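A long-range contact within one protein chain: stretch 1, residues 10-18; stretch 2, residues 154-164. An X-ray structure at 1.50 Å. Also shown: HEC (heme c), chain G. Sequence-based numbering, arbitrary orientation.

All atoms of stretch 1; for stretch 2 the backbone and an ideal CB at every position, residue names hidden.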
ATOM      1  N   ALA A  10     -18.996 -16.925   4.384  1.00 16.44           N
ATOM      2  CA  ALA A  10     -18.752 -15.569   4.798  1.00 15.58           C
ATOM      3  C   ALA A  10     -19.517 -14.628   3.889  1.00 15.86           C
ATOM      4  O   ALA A  10     -19.785 -14.947   2.732  1.00 15.87           O
ATOM      5  CB  ALA A  10     -17.281 -15.149   4.747  1.00 16.55           C
ATOM      6  N   PRO A  11     -19.902 -13.459   4.379  1.00 15.17           N
ATOM      7  CA  PRO A  11     -20.535 -12.505   3.491  1.00 14.74           C
ATOM      8  C   PRO A  11     -19.522 -12.078   2.425  1.00 14.63           C
ATOM      9  O   PRO A  11     -18.325 -12.105   2.664  1.00 16.05           O
ATOM     10  CB  PRO A  11     -20.928 -11.365   4.413  1.00 19.48           C
ATOM     11  CG  PRO A  11     -20.911 -11.959   5.781  1.00 24.26           C
ATOM     12  CD  PRO A  11     -19.783 -12.964   5.752  1.00 20.62           C
ATOM     13  N   SER A  12     -20.042 -11.783   1.263  1.00 14.49           N
ATOM     14  CA  SER A  12     -19.197 -11.443   0.123  1.00 14.56           C
ATOM     15  C   SER A  12     -18.401 -10.201   0.430  1.00 14.35           C
ATOM     16  O   SER A  12     -17.205 -10.121   0.129  1.00 15.17           O
ATOM     17  CB  SER A  12     -20.091 -11.244  -1.115  1.00 17.07           C
ATOM     18  OG  SER A  12     -19.280 -11.126  -2.291  1.00 17.76           O
ATOM     19  N   ALA A  13     -19.091  -9.231   1.000  1.00 14.59           N
ATOM     20  CA  ALA A  13     -18.490  -7.994   1.487  1.00 15.40           C
ATOM     21  C   ALA A  13     -19.114  -7.648   2.839  1.00 14.61           C
ATOM     22  O   ALA A  13     -20.287  -7.943   3.025  1.00 15.66           O
ATOM     23  CB  ALA A  13     -18.646  -6.864   0.488  1.00 15.08           C
ATOM     24  N   ILE A  14     -18.341  -7.078   3.739  1.00 14.47           N
ATOM     25  CA  ILE A  14     -18.619  -6.957   5.148  1.00 16.70           C
ATOM     26  C   ILE A  14     -18.303  -5.543   5.620  1.00 15.08           C
ATOM     27  O   ILE A  14     -17.152  -5.159   5.449  1.00 14.33           O
ATOM     28  CB  ILE A  14     -17.735  -7.951   5.976  1.00 16.38           C
ATOM     29  CG1 ILE A  14     -17.934  -9.413   5.591  1.00 24.29           C
ATOM     30  CG2 ILE A  14     -17.895  -7.718   7.474  1.00 24.52           C
ATOM     31  CD1 ILE A  14     -16.866 -10.401   6.035  1.00 22.74           C
ATOM     32  N   VAL A  15     -19.230  -4.834   6.226  1.00 13.38           N
ATOM     33  CA  VAL A  15     -18.876  -3.596   6.928  1.00 14.60           C
ATOM     34  C   VAL A  15     -18.321  -3.948   8.322  1.00 16.65           C
ATOM     35  O   VAL A  15     -18.986  -4.641   9.102  1.00 15.15           O
ATOM     36  CB  VAL A  15     -20.037  -2.631   7.109  1.00 14.71           C
ATOM     37  CG1 VAL A  15     -19.515  -1.296   7.610  1.00 15.88           C
ATOM     38  CG2 VAL A  15     -20.810  -2.426   5.802  1.00 15.30           C
ATOM     39  N   MET A  16     -17.127  -3.477   8.631  1.00 12.24           N
ATOM     40  CA  MET A  16     -16.437  -3.623   9.888  1.00 13.63           C
ATOM     41  C   MET A  16     -16.469  -2.321  10.663  1.00 16.83           C
ATOM     42  O   MET A  16     -16.041  -1.252  10.224  1.00 14.10           O
ATOM     43  CB  MET A  16     -14.985  -4.057   9.662  1.00 13.79           C
ATOM     44  CG  MET A  16     -14.869  -5.352   8.857  1.00 13.02           C
ATOM     45  SD  MET A  16     -13.181  -5.793   8.444  1.00 15.07           S
ATOM     46  CE  MET A  16     -12.537  -6.212  10.056  1.00 15.16           C
ATOM     47  N   PHE A  17     -17.021  -2.402  11.881  1.00 13.11           N
ATOM     48  CA  PHE A  17     -17.239  -1.240  12.705  1.00 12.61           C
ATOM     49  C   PHE A  17     -16.321  -1.181  13.907  1.00 13.75           C
ATOM     50  O   PHE A  17     -15.720  -2.191  14.299  1.00 16.58           O
ATOM     51  CB  PHE A  17     -18.682  -1.255  13.261  1.00 16.30           C
ATOM     52  CG  PHE A  17     -19.733  -1.021  12.204  1.00 14.98           C
ATOM     53  CD1 PHE A  17     -20.306  -2.097  11.551  1.00 13.98           C
ATOM     54  CD2 PHE A  17     -20.154   0.239  11.877  1.00 14.14           C
ATOM     55  CE1 PHE A  17     -21.260  -1.858  10.609  1.00 13.41           C
ATOM     56  CE2 PHE A  17     -21.116   0.505  10.926  1.00 15.53           C
ATOM     57  CZ  PHE A  17     -21.691  -0.582  10.293  1.00 15.21           C
ATOM     58  N   PRO A  18     -16.189   0.005  14.485  1.00 14.67           N
ATOM     59  CA  PRO A  18     -15.326   0.166  15.675  1.00 19.19           C
ATOM     60  C   PRO A  18     -16.004  -0.347  16.944  1.00 19.27           C
ATOM     61  O   PRO A  18     -16.515   0.414  17.756  1.00 18.64           O
ATOM     62  CB  PRO A  18     -15.103   1.689  15.739  1.00 16.48           C
ATOM     63  CG  PRO A  18     -16.322   2.232  15.111  1.00 13.19           C
ATOM     64  CD  PRO A  18     -16.735   1.287  14.052  1.00 13.03           C
ATOM     65  N   UNK A 154     -28.832  -5.244   6.644  1.00 24.11           N
ATOM     66  CA  UNK A 154     -28.430  -3.854   6.562  1.00 22.94           C
ATOM     67  C   UNK A 154     -26.914  -3.770   6.364  1.00 17.17           C
ATOM     68  O   UNK A 154     -26.471  -2.936   5.558  1.00 19.94           O
ATOM     69  CB  UNK A 154     -28.860  -3.092   7.817  1.00 22.94           C
ATOM     70  N   UNK A 155     -26.167  -4.608   7.059  1.00 18.88           N
ATOM     71  CA  UNK A 155     -24.706  -4.595   6.859  1.00 19.82           C
ATOM     72  C   UNK A 155     -24.423  -4.942   5.394  1.00 21.46           C
ATOM     73  O   UNK A 155     -23.723  -4.251   4.640  1.00 19.81           O
ATOM     74  CB  UNK A 155     -24.004  -5.577   7.799  1.00 19.82           C
ATOM     75  N   UNK A 156     -25.035  -6.016   4.895  1.00 23.16           N
ATOM     76  CA  UNK A 156     -24.701  -6.414   3.514  1.00 26.87           C
ATOM     77  C   UNK A 156     -25.139  -5.387   2.487  1.00 22.82           C
ATOM     78  O   UNK A 156     -24.472  -5.200   1.448  1.00 23.30           O
ATOM     79  CB  UNK A 156     -25.346  -7.761   3.183  1.00 26.87           C
ATOM     80  N   UNK A 157     -26.249  -4.696   2.730  1.00 22.45           N
ATOM     81  CA  UNK A 157     -26.700  -3.705   1.775  1.00 21.17           C
ATOM     82  C   UNK A 157     -25.701  -2.533   1.728  1.00 19.06           C
ATOM     83  O   UNK A 157     -25.393  -2.093   0.630  1.00 21.26           O
ATOM     84  CB  UNK A 157     -28.103  -3.214   2.138  1.00 21.17           C
ATOM     85  N   UNK A 158     -25.243  -2.110   2.898  1.00 17.97           N
ATOM     86  CA  UNK A 158     -24.246  -1.025   2.960  1.00 17.33           C
ATOM     87  C   UNK A 158     -22.950  -1.468   2.276  1.00 18.29           C
ATOM     88  O   UNK A 158     -22.347  -0.703   1.527  1.00 16.34           O
ATOM     89  CB  UNK A 158     -23.970  -0.622   4.410  1.00 17.33           C
ATOM     90  N   UNK A 159     -22.534  -2.705   2.545  1.00 17.24           N
ATOM     91  CA  UNK A 159     -21.309  -3.217   1.948  1.00 16.67           C
ATOM     92  C   UNK A 159     -21.443  -3.286   0.435  1.00 19.42           C
ATOM     93  O   UNK A 159     -20.561  -2.909  -0.340  1.00 17.83           O
ATOM     94  CB  UNK A 159     -20.968  -4.596   2.516  1.00 16.67           C
ATOM     95  N   UNK A 160     -22.595  -3.782  -0.046  1.00 19.09           N
ATOM     96  CA  UNK A 160     -22.755  -3.894  -1.496  1.00 17.59           C
ATOM     97  C   UNK A 160     -22.815  -2.553  -2.175  1.00 16.03           C
ATOM     98  O   UNK A 160     -22.275  -2.342  -3.262  1.00 19.38           O
ATOM     99  CB  UNK A 160     -24.019  -4.688  -1.831  1.00 17.59           C
ATOM    100  N   UNK A 161     -23.487  -1.593  -1.573  1.00 17.24           N
ATOM    101  CA  UNK A 161     -23.562  -0.249  -2.127  1.00 19.41           C
ATOM    102  C   UNK A 161     -22.168   0.341  -2.235  1.00 22.39           C
ATOM    103  O   UNK A 161     -21.754   0.942  -3.218  1.00 21.68           O
ATOM    104  CB  UNK A 161     -24.460   0.646  -1.270  1.00 19.41           C
ATOM    105  N   UNK A 162     -21.390   0.128  -1.181  1.00 17.58           N
ATOM    106  CA  UNK A 162     -20.013   0.629  -1.194  1.00 16.87           C
ATOM    107  C   UNK A 162     -19.198  -0.016  -2.280  1.00 18.00           C
ATOM    108  O   UNK A 162     -18.539   0.654  -3.099  1.00 18.27           O
ATOM    109  CB  UNK A 162     -19.340   0.394   0.160  1.00 16.87           C
ATOM    110  N   UNK A 163     -19.187  -1.352  -2.339  1.00 17.47           N
ATOM    111  CA  UNK A 163     -18.400  -2.080  -3.325  1.00 17.24           C
ATOM    112  C   UNK A 163     -18.799  -1.679  -4.745  1.00 22.78           C
ATOM    113  O   UNK A 163     -17.944  -1.490  -5.627  1.00 21.26           O
ATOM    114  CB  UNK A 163     -18.570  -3.588  -3.132  1.00 17.24           C
ATOM    115  N   UNK A 164     -20.111  -1.532  -4.963  1.00 20.69           N
ATOM    116  CA  UNK A 164     -20.525  -1.296  -6.347  1.00 25.21           C
ATOM    117  C   UNK A 164     -20.187   0.097  -6.817  1.00 25.07           C
ATOM    118  O   UNK A 164     -20.078   0.311  -8.039  1.00 27.89           O
ATOM    119  CB  UNK A 164     -22.029  -1.533  -6.499  1.00 25.21           C
TER
HETATM  120 FE   HEC G1298      -7.678   1.745  10.218  1.00 13.18          FE
HETATM  121  CHA HEC G1298      -9.791   0.509  12.616  1.00 13.46           C
HETATM  122  CHB HEC G1298      -7.228   4.549  12.103  1.00 13.40           C
HETATM  123  CHC HEC G1298      -5.530   2.970   7.870  1.00 12.89           C
HETATM  124  CHD HEC G1298      -8.111  -1.098   8.378  1.00 12.48           C
HETATM  125  NA  HEC G1298      -8.351   2.354  11.998  1.00 12.87           N
HETATM  126  C1A HEC G1298      -9.204   1.705  12.902  1.00 13.33           C
HETATM  127  C2A HEC G1298      -9.291   2.443  14.142  1.00 14.61           C
HETATM  128  C3A HEC G1298      -8.571   3.561  13.977  1.00 15.18           C
HETATM  129  C4A HEC G1298      -7.989   3.531  12.638  1.00 13.81           C
HETATM  130  CMA HEC G1298      -8.355   4.719  14.970  1.00 17.17           C
HETATM  131  CAA HEC G1298     -10.057   1.959  15.380  1.00 13.88           C
HETATM  132  CBA HEC G1298     -11.573   2.236  15.307  1.00 15.13           C
HETATM  133  CGA HEC G1298     -11.942   3.705  15.318  1.00 17.88           C
HETATM  134  O1A HEC G1298     -11.578   4.396  16.319  1.00 19.88           O
HETATM  135  O2A HEC G1298     -12.616   4.150  14.356  1.00 17.77           O
HETATM  136  NB  HEC G1298      -6.617   3.423  10.033  1.00 13.67           N
HETATM  137  C1B HEC G1298      -6.592   4.521  10.877  1.00 14.93           C
HETATM  138  C2B HEC G1298      -5.822   5.592  10.273  1.00 13.11           C
HETATM  139  C3B HEC G1298      -5.341   5.121   9.099  1.00 13.10           C
HETATM  140  C4B HEC G1298      -5.825   3.772   8.951  1.00 13.34           C
HETATM  141  CMB HEC G1298      -5.674   6.991  10.897  1.00 15.78           C
HETATM  142  CAB HEC G1298      -4.481   5.810   8.034  1.00 12.75           C
HETATM  143  CBB HEC G1298      -3.203   6.429   8.686  1.00 14.45           C
HETATM  144  NC  HEC G1298      -7.001   1.086   8.468  1.00 12.35           N
HETATM  145  C1C HEC G1298      -6.108   1.736   7.637  1.00 12.70           C
HETATM  146  C2C HEC G1298      -5.868   0.927   6.476  1.00 11.95           C
HETATM  147  C3C HEC G1298      -6.593  -0.206   6.604  1.00 11.82           C
HETATM  148  C4C HEC G1298      -7.280  -0.113   7.861  1.00 10.44           C
HETATM  149  CMC HEC G1298      -4.960   1.398   5.319  1.00 11.44           C
HETATM  150  CAC HEC G1298      -6.785  -1.354   5.595  1.00 11.02           C
HETATM  151  CBC HEC G1298      -5.454  -1.981   5.120  1.00 13.46           C
HETATM  152  ND  HEC G1298      -8.754   0.074  10.429  1.00 12.99           N
HETATM  153  C1D HEC G1298      -8.855  -0.959   9.525  1.00 12.41           C
HETATM  154  C2D HEC G1298      -9.892  -1.886   9.955  1.00 15.02           C
HETATM  155  C3D HEC G1298     -10.380  -1.415  11.114  1.00 13.90           C
HETATM  156  C4D HEC G1298      -9.644  -0.227  11.453  1.00 13.72           C
HETATM  157  CMD HEC G1298     -10.305  -3.166   9.189  1.00 15.41           C
HETATM  158  CAD HEC G1298     -11.537  -2.019  11.941  1.00 12.98           C
HETATM  159  CBD HEC G1298     -12.901  -1.467  11.427  1.00 12.77           C
HETATM  160  CGD HEC G1298     -13.214  -0.092  11.942  1.00 15.79           C
HETATM  161  O1D HEC G1298     -13.469   0.883  11.166  1.00 14.61           O
HETATM  162  O2D HEC G1298     -13.237   0.042  13.195  1.00 14.54           O

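Stretch 2 is helical throughout, with backbone angles near -65/-42 except at position 164, where psi is -21°. It crosses the strand that runs through Val15 at 107°, and the axes come within 6.8 Å. The nearest CA atoms are those of Val15 and position 159, 5.6 Å apart.

Position 154 has nothing of stretch 1 within 5.5 Å of its ideal CB, so many residues would suit. It is Asp154, and it makes no contact here.

Position 155 points sideways, with its ideal CB 4.9 Å from Val15 CG2. The N and O of Val15 face the helix at this level, one a donor and the other an acceptor. A side chain of moderate length could reach them, and one with both a donor and an acceptor would suit best. Asn or Gln comes to mind. It is Asn155, with chi1 t. Its amide pairs with the strand edge: Val15 N donates to Asn155 OD1 at 2.8 Å, and Asn155 ND2 donates to Val15 O at 3.0 Å. Asn155 ND2 also lies at the edge of the Phe17 ring, near its plane, 3.8 Å from Phe17 CE1.

Position 156 also points sideways. Its ideal CB is 5.1 Å from Ala13 O, with room for a long chain, polar or charged. It is Glu156. The chain extends to Pro11, where Glu156 OE2 lies 3.6 Å from Pro11 CB.

Position 157 points away, so stretch 1 sets no demand. It is Ala157.

Position 158 points toward the strand. Its ideal CB is 3.9 Å from Val15 CG2, so an apolar residue fits: Ala, Val, Leu, Ile or Met. It is Leu158, and its CB makes the contact with Val15 CG2, at 3.9 Å.

Position 159 is the tightest. Its ideal CB is 3.5 Å from Ala13 O, 3.8 Å from Ile14 N and 3.9 Å from Val15 CG2. Small residues suit it, with Ala or Gly the first choices. It is Ala159. Its CB packs 3.8 Å from Ala13 CB and 3.9 Å from Val15 CG2.

Positions 160, 161 and 162 have no stretch 1 atom within 5.5 Å of the ideal CB. They are Ala160, Glu161 and Thr162. Thr162 OG1 donates to Leu158 O at 2.9 Å, one turn back.

Position 163 points toward the strand, and its ideal CB is 4.9 Å from Ala13 CB. The gap favours a medium apolar residue such as Val, Ile or Leu. It is Val163, whose CG2 reaches Ala13 CB at 3.8 Å.

Position 164 is out of reach and unrestricted by stretch 1. It is Leu164.

Stretch 2 154-164: DNEALAAETVL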
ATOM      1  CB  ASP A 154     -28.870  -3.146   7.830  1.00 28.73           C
ATOM      2  CG  ASP A 154     -30.335  -2.731   7.847  1.00 40.58           C
ATOM      3  OD1 ASP A 154     -30.675  -1.954   8.767  1.00 52.22           O
ATOM      4  OD2 ASP A 154     -31.134  -3.147   6.987  1.00 45.64           O
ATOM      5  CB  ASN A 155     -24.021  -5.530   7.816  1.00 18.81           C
ATOM      6  CG  ASN A 155     -22.515  -5.484   7.819  1.00 22.09           C
ATOM      7  OD1 ASN A 155     -21.849  -5.698   6.796  1.00 20.19           O
ATOM      8  ND2 ASN A 155     -21.961  -5.223   8.989  1.00 18.84           N
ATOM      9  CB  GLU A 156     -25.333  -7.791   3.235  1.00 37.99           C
ATOM     10  CG  GLU A 156     -24.687  -8.856   4.108  1.00 48.06           C
ATOM     11  CD  GLU A 156     -25.285 -10.237   3.964  1.00 54.34           C
ATOM     12  OE1 GLU A 156     -26.529 -10.353   4.038  1.00 61.42           O
ATOM     13  OE2 GLU A 156     -24.484 -11.187   3.791  1.00 58.53           O
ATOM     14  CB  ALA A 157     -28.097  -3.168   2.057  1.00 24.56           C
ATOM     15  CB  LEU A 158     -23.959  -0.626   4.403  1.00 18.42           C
ATOM     16  CG  LEU A 158     -25.058   0.194   5.124  1.00 20.03           C
ATOM     17  CD1 LEU A 158     -24.707   0.301   6.594  1.00 24.68           C
ATOM     18  CD2 LEU A 158     -25.229   1.553   4.483  1.00 21.31           C
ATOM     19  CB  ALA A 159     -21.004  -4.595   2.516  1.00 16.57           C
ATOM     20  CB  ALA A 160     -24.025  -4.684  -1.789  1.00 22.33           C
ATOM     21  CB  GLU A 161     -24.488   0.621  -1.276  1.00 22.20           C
ATOM     22  CG  GLU A 161     -24.487   2.063  -1.722  1.00 24.60           C
ATOM     23  CD  GLU A 161     -25.499   2.894  -0.943  1.00 32.18           C
ATOM     24  OE1 GLU A 161     -26.106   2.391   0.018  1.00 38.62           O
ATOM     25  OE2 GLU A 161     -25.674   4.070  -1.320  1.00 37.90           O
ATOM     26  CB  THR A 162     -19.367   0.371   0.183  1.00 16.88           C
ATOM     27  OG1 THR A 162     -20.108   1.033   1.190  1.00 16.67           O
ATOM     28  CG2 THR A 162     -17.951   0.960   0.246  1.00 16.83           C
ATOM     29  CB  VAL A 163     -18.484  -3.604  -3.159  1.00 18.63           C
ATOM     30  CG1 VAL A 163     -17.916  -4.335  -4.350  1.00 22.09           C
ATOM     31  CG2 VAL A 163     -17.730  -3.996  -1.887  1.00 22.89           C
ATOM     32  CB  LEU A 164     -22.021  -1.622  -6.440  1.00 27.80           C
ATOM     33  CG  LEU A 164     -22.330  -3.122  -6.260  1.00 28.75           C
ATOM     34  CD1 LEU A 164     -23.834  -3.317  -6.180  1.00 33.53           C
ATOM     35  CD2 LEU A 164     -21.736  -3.971  -7.383  1.00 32.92           C
TER
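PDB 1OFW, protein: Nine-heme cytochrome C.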